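Local coordinates for alpha-fucosidase GH29 (Fusarium graminearum, PDB 4PSR), which hydrolyses alpha-L-fucosides as a glycoside hydrolase family 29 alpha-L-fucosidase, releasing L-fucose, probably from glycans of glycoproteins, at the glycan on Asn280. Coordinates in Å, arbitrary orientation; residue numbers count along the deposited sequence, not the author numbering.

The glycan on Asn280. Residues 280, 297-298, 523, 551, 553, 557-559, 581. With NAG (2-acetamido-2-deoxy-beta-D-glucopyranose), chain B; NAG (2-acetamido-2-deoxy-beta-D-glucopyranose), chain C; BMA (beta-D-mannopyranose), chain H; MAN (alpha-D-mannopyranose), chain D; MAN (alpha-D-mannopyranose), chain E; MAN (alpha-D-mannopyranose), chain F; MAN (alpha-D-mannopyranose), chain G.
This is an N-glycosylation site. Asn280 begins an Asn-Thr-Ser sequon, and its side-chain nitrogen ND2 is bonded to C1 of NAG (chain B) at 1.5 Å. The Asn280 CG lies in the crowded position between the backbone N and the carbonyl carbon, chi1 60°. A water joins the Asn280 backbone N to the ring oxygen O5 of NAG (chain B) and so ties the first sugar back to the loop. The acetamide methyl C8 of NAG (chain B) rests on CD of Pro298, which follows a cis peptide bond.

Arg557 makes a direct polar contact to the chitobiose core. Its CG is anti to the backbone N, and the extended start of the chain lays CD on C2 of NAG (chain C) at 3.7 Å. The bend at chi3, -85°, then turns the guanidinium to NAG (chain B). One guanidinium face lies under this sugar, with C3 3.9 Å above its centre. At the guanidinium edge, NH1 donates in plane to the acetamide oxygen O7 of NAG (chain C), 3.0 Å away. The bond probably helps hold the N-acetyl group in one orientation against the protein. The Phe558 ring turns its CE2 side toward O6 of NAG (chain C) in van der Waals contact. Within the glycan, O3 of NAG (chain B) donates to O5 of NAG (chain C) at 2.8 Å, which limits rotation about their linkage.

Farther out, the contacts are mostly carbon packing or run through water. Thr559 CG2 touches C6 of BMA at 3.6 Å. Val581 CG2 meets C6 of MAN (chain E) at the same distance. A water on the Phe558 carbonyl O links BMA O4 and O6 of MAN (chain F). MAN (chain F) and MAN (chain G) are poorly ordered.

Asn280 lies in a loop between strands 268-272 and 284-287, in the TIM-barrel region. The glycan runs to strands 522-524, 548-553 and 579-584 near the C-terminus, bridging these two parts of the chain.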
# COMPACT_ATOMS: atom_id res chain seq x y z
N ASN A 280 -10.95 -10.75 0.12
CA ASN A 280 -9.51 -10.90 -0.01
C ASN A 280 -9.14 -12.12 -0.84
O ASN A 280 -7.95 -12.39 -1.03
CB ASN A 280 -8.87 -10.91 1.38
CG ASN A 280 -9.36 -12.04 2.25
OD1 ASN A 280 -9.59 -13.12 1.79
ND2 ASN A 280 -9.50 -11.76 3.53
N ARG A 297 -0.23 -12.30 5.60
CA ARG A 297 -0.49 -13.01 4.35
C ARG A 297 -2.01 -13.16 4.24
O ARG A 297 -2.69 -13.38 5.26
CB ARG A 297 0.17 -14.39 4.35
CG ARG A 297 1.69 -14.32 4.56
CD ARG A 297 2.36 -15.67 4.46
NE ARG A 297 3.82 -15.58 4.55
CZ ARG A 297 4.60 -15.22 3.54
NH1 ARG A 297 4.08 -14.93 2.35
NH2 ARG A 297 5.91 -15.14 3.72
N PRO A 298 -2.56 -13.08 3.02
CA PRO A 298 -1.83 -12.98 1.76
C PRO A 298 -1.32 -11.58 1.46
O PRO A 298 -1.53 -10.62 2.22
CB PRO A 298 -2.87 -13.43 0.73
CG PRO A 298 -4.15 -12.97 1.33
CD PRO A 298 -4.01 -13.21 2.79
N THR A 523 -1.96 -16.26 14.65
CA THR A 523 -2.88 -17.20 14.03
C THR A 523 -2.57 -17.32 12.54
O THR A 523 -2.35 -16.33 11.84
CB THR A 523 -4.34 -16.78 14.25
OG1 THR A 523 -4.63 -15.60 13.47
CG2 THR A 523 -4.61 -16.50 15.72
N THR A 551 -1.44 -24.77 18.88
CA THR A 551 -2.69 -25.48 18.76
C THR A 551 -2.96 -25.71 17.28
O THR A 551 -3.03 -24.76 16.50
CB THR A 551 -3.81 -24.69 19.44
OG1 THR A 551 -3.43 -24.44 20.79
CG2 THR A 551 -5.11 -25.44 19.42
N PHE A 553 -5.33 -27.04 14.25
CA PHE A 553 -6.74 -27.24 13.90
C PHE A 553 -6.87 -27.98 12.59
O PHE A 553 -6.11 -27.73 11.65
CB PHE A 553 -7.44 -25.88 13.74
CG PHE A 553 -7.67 -25.16 15.02
CD1 PHE A 553 -6.69 -24.34 15.55
CD2 PHE A 553 -8.88 -25.27 15.68
CE1 PHE A 553 -6.91 -23.66 16.73
CE2 PHE A 553 -9.10 -24.58 16.86
CZ PHE A 553 -8.11 -23.79 17.38
N ARG A 557 -9.58 -22.50 8.90
CA ARG A 557 -9.48 -21.25 9.64
C ARG A 557 -9.97 -21.42 11.09
O ARG A 557 -11.02 -20.87 11.48
CB ARG A 557 -10.27 -20.18 8.88
CG ARG A 557 -9.85 -18.74 9.18
CD ARG A 557 -10.38 -17.78 8.12
NE ARG A 557 -9.52 -17.66 6.94
CZ ARG A 557 -9.95 -17.47 5.69
NH1 ARG A 557 -11.25 -17.42 5.40
NH2 ARG A 557 -9.09 -17.35 4.69
N PHE A 558 -9.25 -22.23 11.86
CA PHE A 558 -9.44 -22.36 13.30
C PHE A 558 -10.78 -22.96 13.72
O PHE A 558 -11.37 -22.56 14.71
CB PHE A 558 -9.17 -21.01 13.99
CG PHE A 558 -8.05 -20.25 13.34
CD1 PHE A 558 -6.74 -20.72 13.42
CD2 PHE A 558 -8.31 -19.12 12.57
CE1 PHE A 558 -5.70 -20.05 12.79
CE2 PHE A 558 -7.28 -18.46 11.92
CZ PHE A 558 -5.96 -18.95 12.01
N THR A 559 -11.22 -23.96 12.96
CA THR A 559 -12.39 -24.78 13.27
C THR A 559 -11.98 -26.26 13.26
O THR A 559 -10.85 -26.60 12.90
CB THR A 559 -13.53 -24.55 12.25
OG1 THR A 559 -13.08 -24.93 10.94
CG2 THR A 559 -13.98 -23.09 12.23
N VAL A 581 -2.54 -22.00 15.72
CA VAL A 581 -2.45 -20.86 16.62
C VAL A 581 -1.24 -21.05 17.52
O VAL A 581 -1.15 -22.06 18.23
CB VAL A 581 -3.70 -20.71 17.50
CG1 VAL A 581 -3.58 -19.52 18.48
CG2 VAL A 581 -4.93 -20.57 16.63
C1 NAG B . -9.97 -12.75 4.54
C2 NAG B . -9.32 -12.60 5.89
C3 NAG B . -9.85 -13.69 6.82
C4 NAG B . -11.38 -13.67 6.85
C5 NAG B . -11.94 -13.69 5.43
C6 NAG B . -13.44 -13.53 5.37
C7 NAG B . -7.08 -11.71 6.32
C8 NAG B . -5.61 -11.90 6.10
N2 NAG B . -7.87 -12.65 5.80
O3 NAG B . -9.33 -13.47 8.12
O4 NAG B . -11.89 -14.84 7.49
O5 NAG B . -11.37 -12.61 4.67
O6 NAG B . -13.83 -12.25 5.83
O7 NAG B . -7.52 -10.74 6.93
C1 NAG C . -12.39 -14.69 8.82
C2 NAG C . -13.35 -15.84 9.05
C3 NAG C . -13.77 -15.87 10.51
C4 NAG C . -12.54 -15.90 11.41
C5 NAG C . -11.62 -14.74 11.06
C6 NAG C . -10.35 -14.72 11.86
C7 NAG C . -14.71 -16.57 7.15
C8 NAG C . -15.97 -16.35 6.37
N2 NAG C . -14.52 -15.75 8.20
O3 NAG C . -14.59 -17.01 10.74
O4 NAG C . -12.96 -15.75 12.76
O5 NAG C . -11.26 -14.84 9.67
O6 NAG C . -9.66 -15.95 11.71
O7 NAG C . -13.90 -17.43 6.84
C1 BMA H . -12.54 -16.78 13.64
C2 BMA H . -12.59 -16.16 15.03
C3 BMA H . -12.44 -17.29 16.05
C4 BMA H . -13.43 -18.38 15.82
C5 BMA H . -13.29 -18.88 14.36
C6 BMA H . -14.32 -19.94 14.00
O2 BMA H . -13.84 -15.50 15.29
O3 BMA H . -12.57 -16.80 17.41
O4 BMA H . -13.15 -19.45 16.74
O5 BMA H . -13.52 -17.76 13.48
O6 BMA H . -15.61 -19.43 14.25
C1 MAN D . -11.38 -16.91 18.13
C2 MAN D . -11.70 -16.69 19.61
C3 MAN D . -12.09 -15.22 19.85
C4 MAN D . -11.03 -14.27 19.32
C5 MAN D . -10.78 -14.61 17.84
C6 MAN D . -9.62 -13.81 17.24
O2 MAN D . -10.56 -16.89 20.43
O3 MAN D . -12.29 -15.00 21.25
O4 MAN D . -11.48 -12.91 19.40
O5 MAN D . -10.42 -15.99 17.69
O6 MAN D . -9.80 -13.82 15.82
C1 MAN E . -9.99 -18.13 20.59
C2 MAN E . -8.94 -17.88 21.74
C3 MAN E . -7.69 -17.14 21.20
C4 MAN E . -7.14 -17.81 19.92
C5 MAN E . -8.29 -18.06 18.91
C6 MAN E . -7.87 -18.85 17.69
O2 MAN E . -8.48 -19.08 22.23
O3 MAN E . -6.66 -17.05 22.19
O4 MAN E . -6.16 -16.94 19.32
O5 MAN E . -9.38 -18.79 19.53
O6 MAN E . -8.39 -18.19 16.53
C1 MAN F . -9.52 -19.84 22.87
C2 MAN F . -8.47 -20.58 23.80
C3 MAN F . -7.62 -21.58 22.98
C4 MAN F . -8.52 -22.53 22.16
C5 MAN F . -9.50 -21.69 21.27
C6 MAN F . -10.49 -22.57 20.46
O2 MAN F . -9.15 -21.36 24.78
O3 MAN F . -6.71 -22.31 23.81
O4 MAN F . -7.70 -23.39 21.33
O5 MAN F . -10.27 -20.74 22.11
O6 MAN F . -11.24 -21.73 19.56
C1 MAN G . -16.68 -20.31 13.93
C2 MAN G . -17.83 -19.31 14.19
C3 MAN G . -17.95 -18.99 15.70
C4 MAN G . -18.00 -20.27 16.54
C5 MAN G . -16.75 -21.11 16.23
C6 MAN G . -16.70 -22.42 17.03
O2 MAN G . -19.09 -19.86 13.80
O3 MAN G . -19.09 -18.16 16.00
O4 MAN G . -18.03 -19.96 17.93
O5 MAN G . -16.74 -21.42 14.79
O6 MAN G . -17.85 -23.20 16.69
O HOH W 1 -12.70 -11.51 2.41
O HOH W 2 -13.25 -19.38 10.46
O HOH W 3 -10.92 -20.90 16.96